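PDB 4DZI: putative TIM-barrel metal-dependent hydrolase from Mycobacterium avium subsp. paratuberculosis S397, which probably catalyses metal-dependent hydrolysis as a TIM-barrel amidohydrolase with a two-metal site, on a substrate not yet established. Local coordinates for residues Y7-P19 / K350-G362. Sequence-based numbering, arbitrary orientation.
Sequences YRVIDVDNHYYEP and KILFGSDWPHGEG. With CD (cadmium ion), chain P; CD (cadmium ion), chain Q.
Asp11 meets Ser355 with both carboxylate oxygens, the polar centre of a fully buried contact. Its CG lies anti to the backbone N (chi1 -166°), which carries the carboxylate across to the second segment. There Asp11 OD2 takes the Ser355 OG proton on its syn lone pair at 2.5 Å, while Asp11 OD1 accepts from Ser355 N at 2.9 Å. Asp13 N reaches the same OD1 from the opposite face of the carboxylate plane, closing an Asx turn; Ser355 OG in turn accepts from Trp357 N, an ST turn. Asp11 and Ser355 thus brace the backbone just before the metal ligands.

Packing is tight on this side. Gly354 CA sits 3.3 Å from Asp11 OD1, Val12 N donates almost straight to Phe353 O (177°), and the Phe353 ring crosses Val9, with CE2 3.6 Å from Val9 CG2. Farther along, His15 N donates a hydrogen bond to Trp357 O, and the His15 and His359 rings form an offset stack with planes 9° apart; His359 NE2 is hydrogen-bonded to Thr123. The join is looser at Tyr17: its ring is slid off His359 and barely overlaps it, and water 2 links Tyr17 OH to Pro358 O.

Asp13 and His15, at the place of the amidohydrolase H-x-H signature, apparently as D-x-H, bind one cadmium with Asp356. Asp356 OD1 bridges, 2.3 Å from that ion and 2.7 Å from the second, which Asp356 OD2, His359 ND1 and Glu361 OE2 also hold; His230 completes the first site, and Glu293 serves both. Asp13 OD2 and Asp356 OD1 stand 3.4 Å apart without a hydrogen bond, both being metal ligands. Each segment thus supplies ligands to one cadmium, whose binding probably ties them together.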
loop_
_atom_site.group_PDB
_atom_site.type_symbol
_atom_site.label_atom_id
_atom_site.label_comp_id
_atom_site.label_asym_id
_atom_site.label_seq_id
_atom_site.Cartn_x
_atom_site.Cartn_y
_atom_site.Cartn_z
ATOM N N TYR C 7 3.489 -38.068 11.210
ATOM C CA TYR C 7 2.664 -38.159 10.010
ATOM C C TYR C 7 3.367 -37.386 8.911
ATOM O O TYR C 7 4.193 -36.487 9.223
ATOM C CB TYR C 7 1.274 -37.556 10.266
ATOM C CG TYR C 7 1.354 -36.206 10.975
ATOM C CD1 TYR C 7 1.502 -35.005 10.225
ATOM C CD2 TYR C 7 1.331 -36.131 12.367
ATOM C CE1 TYR C 7 1.599 -33.774 10.866
ATOM C CE2 TYR C 7 1.418 -34.906 13.020
ATOM C CZ TYR C 7 1.558 -33.736 12.257
ATOM O OH TYR C 7 1.662 -32.534 12.954
ATOM N N ARG C 8 3.061 -37.735 7.665
ATOM C CA ARG C 8 3.597 -36.989 6.494
ATOM C C ARG C 8 2.892 -35.655 6.441
ATOM O O ARG C 8 1.770 -35.535 6.874
ATOM C CB ARG C 8 3.373 -37.755 5.194
ATOM C CG ARG C 8 4.134 -39.087 5.141
ATOM C CD ARG C 8 3.488 -40.025 4.118
ATOM N NE ARG C 8 2.139 -40.427 4.542
ATOM C CZ ARG C 8 1.282 -41.082 3.759
ATOM N NH1 ARG C 8 0.067 -41.413 4.196
ATOM N NH2 ARG C 8 1.647 -41.387 2.521
ATOM N N VAL C 9 3.559 -34.661 5.861
ATOM C CA VAL C 9 2.961 -33.333 5.794
ATOM C C VAL C 9 2.412 -33.044 4.413
ATOM O O VAL C 9 2.695 -33.759 3.443
ATOM C CB VAL C 9 3.970 -32.257 6.225
ATOM C CG1 VAL C 9 4.462 -32.545 7.645
ATOM C CG2 VAL C 9 5.159 -32.183 5.270
ATOM N N ILE C 10 1.607 -31.981 4.299
ATOM C CA ILE C 10 1.090 -31.534 3.018
ATOM C C ILE C 10 1.669 -30.112 2.859
ATOM O O ILE C 10 1.358 -29.254 3.654
ATOM C CB ILE C 10 -0.447 -31.450 3.042
ATOM C CG1 ILE C 10 -1.056 -32.792 3.486
ATOM C CG2 ILE C 10 -0.980 -30.948 1.682
ATOM C CD1 ILE C 10 -0.890 -33.915 2.500
ATOM N N ASP C 11 2.541 -29.915 1.882
ATOM C CA ASP C 11 3.278 -28.644 1.699
ATOM C C ASP C 11 2.576 -27.844 0.614
ATOM O O ASP C 11 2.567 -28.262 -0.561
ATOM C CB ASP C 11 4.711 -28.996 1.269
ATOM C CG ASP C 11 5.663 -27.816 1.365
ATOM O OD1 ASP C 11 5.184 -26.677 1.220
ATOM O OD2 ASP C 11 6.890 -28.032 1.566
ATOM N N VAL C 12 1.971 -26.696 0.960
ATOM C CA VAL C 12 1.195 -25.965 -0.054
ATOM C C VAL C 12 2.049 -25.022 -0.915
ATOM O O VAL C 12 1.529 -24.324 -1.786
ATOM C CB VAL C 12 -0.001 -25.189 0.555
ATOM C CG1 VAL C 12 -0.884 -26.134 1.421
ATOM C CG2 VAL C 12 0.457 -23.979 1.371
ATOM N N ASP C 13 3.360 -25.022 -0.695
ATOM C CA ASP C 13 4.207 -24.137 -1.508
ATOM C C ASP C 13 5.480 -24.855 -1.885
ATOM O O ASP C 13 6.464 -24.854 -1.136
ATOM C CB ASP C 13 4.591 -22.864 -0.748
ATOM C CG ASP C 13 5.208 -21.825 -1.648
ATOM O OD1 ASP C 13 5.429 -22.106 -2.863
ATOM O OD2 ASP C 13 5.508 -20.734 -1.108
ATOM N N ASN C 14 5.441 -25.441 -3.087
ATOM C CA ASN C 14 6.654 -26.008 -3.665
ATOM C C ASN C 14 6.769 -25.529 -5.099
ATOM O O ASN C 14 5.799 -25.108 -5.706
ATOM C CB ASN C 14 6.590 -27.551 -3.640
ATOM C CG ASN C 14 7.380 -28.181 -2.502
ATOM O OD1 ASN C 14 8.015 -29.235 -2.697
ATOM N ND2 ASN C 14 7.279 -27.624 -1.297
ATOM N N HIS C 15 7.996 -25.543 -5.630
ATOM C CA HIS C 15 8.227 -25.145 -7.027
ATOM C C HIS C 15 8.963 -26.160 -7.882
ATOM O O HIS C 15 9.719 -26.975 -7.369
ATOM C CB HIS C 15 8.991 -23.800 -7.062
ATOM C CG HIS C 15 8.184 -22.665 -6.510
ATOM N ND1 HIS C 15 7.296 -22.000 -7.261
ATOM C CD2 HIS C 15 8.081 -22.145 -5.219
ATOM C CE1 HIS C 15 6.663 -21.076 -6.510
ATOM N NE2 HIS C 15 7.134 -21.154 -5.267
ATOM N N TYR C 16 8.702 -26.097 -9.185
ATOM C CA TYR C 16 9.593 -26.642 -10.203
ATOM C C TYR C 16 10.303 -25.450 -10.858
ATOM O O TYR C 16 9.917 -24.277 -10.655
ATOM C CB TYR C 16 8.800 -27.433 -11.253
ATOM C CG TYR C 16 7.560 -26.722 -11.680
ATOM C CD1 TYR C 16 7.612 -25.628 -12.563
ATOM C CD2 TYR C 16 6.307 -27.105 -11.188
ATOM C CE1 TYR C 16 6.451 -24.950 -12.926
ATOM C CE2 TYR C 16 5.138 -26.420 -11.540
ATOM C CZ TYR C 16 5.217 -25.351 -12.420
ATOM O OH TYR C 16 4.089 -24.662 -12.774
ATOM N N TYR C 17 11.341 -25.737 -11.648
ATOM C CA TYR C 17 11.950 -24.714 -12.485
ATOM C C TYR C 17 11.579 -25.109 -13.910
ATOM O O TYR C 17 11.865 -26.234 -14.373
ATOM C CB TYR C 17 13.455 -24.687 -12.274
ATOM C CG TYR C 17 13.853 -24.111 -10.923
ATOM C CD1 TYR C 17 13.403 -22.848 -10.534
ATOM C CD2 TYR C 17 14.616 -24.825 -10.008
ATOM C CE1 TYR C 17 13.764 -22.279 -9.321
ATOM C CE2 TYR C 17 14.956 -24.286 -8.781
ATOM C CZ TYR C 17 14.523 -23.011 -8.429
ATOM O OH TYR C 17 14.905 -22.464 -7.219
ATOM N N GLU C 18 10.907 -24.225 -14.617
ATOM C CA GLU C 18 10.434 -24.565 -15.970
ATOM C C GLU C 18 11.574 -24.784 -16.936
ATOM O O GLU C 18 12.540 -24.055 -16.923
ATOM C CB GLU C 18 9.569 -23.456 -16.557
ATOM C CG GLU C 18 8.260 -23.170 -15.824
ATOM C CD GLU C 18 8.392 -22.223 -14.630
ATOM O OE1 GLU C 18 9.493 -21.940 -14.116
ATOM O OE2 GLU C 18 7.338 -21.712 -14.214
ATOM N N PRO C 19 11.417 -25.756 -17.828
ATOM C CA PRO C 19 12.340 -25.825 -18.963
ATOM C C PRO C 19 12.086 -24.666 -19.931
ATOM O O PRO C 19 11.026 -24.015 -19.890
ATOM C CB PRO C 19 11.978 -27.161 -19.613
ATOM C CG PRO C 19 10.516 -27.319 -19.306
ATOM C CD PRO C 19 10.381 -26.807 -17.883
ATOM N N LYS C 350 -7.185 -21.837 9.386
ATOM C CA LYS C 350 -6.896 -21.207 8.110
ATOM C C LYS C 350 -5.400 -21.020 7.854
ATOM O O LYS C 350 -5.014 -20.477 6.801
ATOM C CB LYS C 350 -7.619 -19.846 8.032
ATOM C CG LYS C 350 -9.140 -20.023 7.891
ATOM C CD LYS C 350 -9.480 -20.914 6.699
ATOM C CE LYS C 350 -10.884 -20.673 6.174
ATOM N NZ LYS C 350 -11.860 -21.465 6.949
ATOM N N ILE C 351 -4.568 -21.477 8.791
ATOM C CA ILE C 351 -3.112 -21.304 8.662
ATOM C C ILE C 351 -2.517 -22.534 7.976
ATOM O O ILE C 351 -2.740 -23.664 8.417
ATOM C CB ILE C 351 -2.473 -21.086 10.039
ATOM C CG1 ILE C 351 -2.995 -19.784 10.651
ATOM C CG2 ILE C 351 -0.956 -21.051 9.940
ATOM C CD1 ILE C 351 -2.443 -19.535 12.052
ATOM N N LEU C 352 -1.798 -22.293 6.881
ATOM C CA LEU C 352 -1.184 -23.378 6.132
ATOM C C LEU C 352 0.322 -23.403 6.187
ATOM O O LEU C 352 1.002 -22.391 5.964
ATOM C CB LEU C 352 -1.598 -23.293 4.659
ATOM C CG LEU C 352 -3.085 -23.431 4.331
ATOM C CD1 LEU C 352 -3.409 -23.132 2.883
ATOM C CD2 LEU C 352 -3.485 -24.872 4.661
ATOM N N PHE C 353 0.881 -24.584 6.403
ATOM C CA PHE C 353 2.304 -24.780 6.161
ATOM C C PHE C 353 2.678 -24.817 4.679
ATOM O O PHE C 353 2.094 -25.571 3.892
ATOM C CB PHE C 353 2.745 -26.070 6.863
ATOM C CG PHE C 353 3.895 -26.765 6.204
ATOM C CD1 PHE C 353 5.167 -26.210 6.196
ATOM C CD2 PHE C 353 3.687 -27.996 5.592
ATOM C CE1 PHE C 353 6.224 -26.890 5.589
ATOM C CE2 PHE C 353 4.729 -28.671 4.975
ATOM C CZ PHE C 353 6.001 -28.137 5.001
ATOM N N GLY C 354 3.635 -23.963 4.305
ATOM C CA GLY C 354 4.217 -24.013 2.953
ATOM C C GLY C 354 5.707 -23.679 3.125
ATOM O O GLY C 354 6.060 -22.757 3.854
ATOM N N SER C 355 6.580 -24.429 2.469
ATOM C CA SER C 355 8.019 -24.250 2.648
ATOM C C SER C 355 8.682 -23.399 1.558
ATOM O O SER C 355 9.760 -22.833 1.798
ATOM C CB SER C 355 8.716 -25.621 2.607
ATOM O OG SER C 355 8.565 -26.171 1.308
ATOM N N ASP C 356 8.059 -23.325 0.379
ATOM C CA ASP C 356 8.619 -22.645 -0.794
ATOM C C ASP C 356 9.847 -23.350 -1.304
ATOM O O ASP C 356 10.681 -22.755 -1.973
ATOM C CB ASP C 356 8.974 -21.180 -0.478
ATOM C CG ASP C 356 9.155 -20.324 -1.736
ATOM O OD1 ASP C 356 8.517 -20.555 -2.776
ATOM O OD2 ASP C 356 9.930 -19.354 -1.633
ATOM N N TRP C 357 9.978 -24.628 -0.975
ATOM C CA TRP C 357 11.121 -25.380 -1.507
ATOM C C TRP C 357 11.013 -25.607 -3.001
ATOM O O TRP C 357 9.944 -25.908 -3.518
ATOM C CB TRP C 357 11.157 -26.718 -0.741
ATOM C CG TRP C 357 12.489 -27.408 -0.868
ATOM C CD1 TRP C 357 13.601 -27.259 -0.045
ATOM C CD2 TRP C 357 12.899 -28.387 -1.881
ATOM N NE1 TRP C 357 14.648 -28.059 -0.480
ATOM C CE2 TRP C 357 14.295 -28.732 -1.580
ATOM C CE3 TRP C 357 12.287 -28.967 -2.987
ATOM C CZ2 TRP C 357 15.014 -29.651 -2.353
ATOM C CZ3 TRP C 357 13.019 -29.893 -3.743
ATOM C CH2 TRP C 357 14.362 -30.203 -3.439
ATOM N N PRO C 358 12.124 -25.487 -3.765
ATOM C CA PRO C 358 13.518 -25.331 -3.398
ATOM C C PRO C 358 14.026 -23.901 -3.535
ATOM O O PRO C 358 15.214 -23.707 -3.700
ATOM C CB PRO C 358 14.206 -26.145 -4.484
ATOM C CG PRO C 358 13.435 -25.833 -5.699
ATOM C CD PRO C 358 11.997 -25.797 -5.208
ATOM N N HIS C 359 13.151 -22.897 -3.478
ATOM C CA HIS C 359 13.671 -21.532 -3.681
ATOM C C HIS C 359 14.665 -21.063 -2.649
ATOM O O HIS C 359 14.665 -21.505 -1.523
ATOM C CB HIS C 359 12.476 -20.552 -3.721
ATOM C CG HIS C 359 11.694 -20.581 -5.014
ATOM N ND1 HIS C 359 10.610 -19.756 -5.244
ATOM C CD2 HIS C 359 11.879 -21.306 -6.172
ATOM C CE1 HIS C 359 10.151 -19.972 -6.477
ATOM N NE2 HIS C 359 10.941 -20.905 -7.057
ATOM N N GLY C 360 15.543 -20.126 -3.026
ATOM C CA GLY C 360 16.560 -19.708 -2.064
ATOM C C GLY C 360 15.986 -19.049 -0.817
ATOM O O GLY C 360 16.541 -19.178 0.296
ATOM N N GLU C 361 14.863 -18.345 -1.003
ATOM C CA GLU C 361 14.145 -17.671 0.101
ATOM C C GLU C 361 13.243 -18.621 0.902
ATOM O O GLU C 361 12.628 -18.221 1.910
ATOM C CB GLU C 361 13.304 -16.491 -0.447
ATOM C CG GLU C 361 12.136 -16.876 -1.387
ATOM C CD GLU C 361 12.512 -17.032 -2.864
ATOM O OE1 GLU C 361 13.745 -17.037 -3.167
ATOM O OE2 GLU C 361 11.586 -17.123 -3.749
ATOM N N GLY C 362 13.187 -19.878 0.480
ATOM C CA GLY C 362 12.367 -20.877 1.167
ATOM C C GLY C 362 13.124 -21.589 2.268
ATOM O O GLY C 362 14.281 -21.263 2.590
HETATM CD CD CD P . 9.670 -18.305 -3.715
HETATM CD CD CD Q . 6.345 -20.171 -3.476
HETATM O O HOH W 1 -0.098 -27.246 4.786
HETATM O O HOH W 2 16.705 -23.882 -5.946
HETATM O O HOH W 3 8.922 -16.987 -5.684
#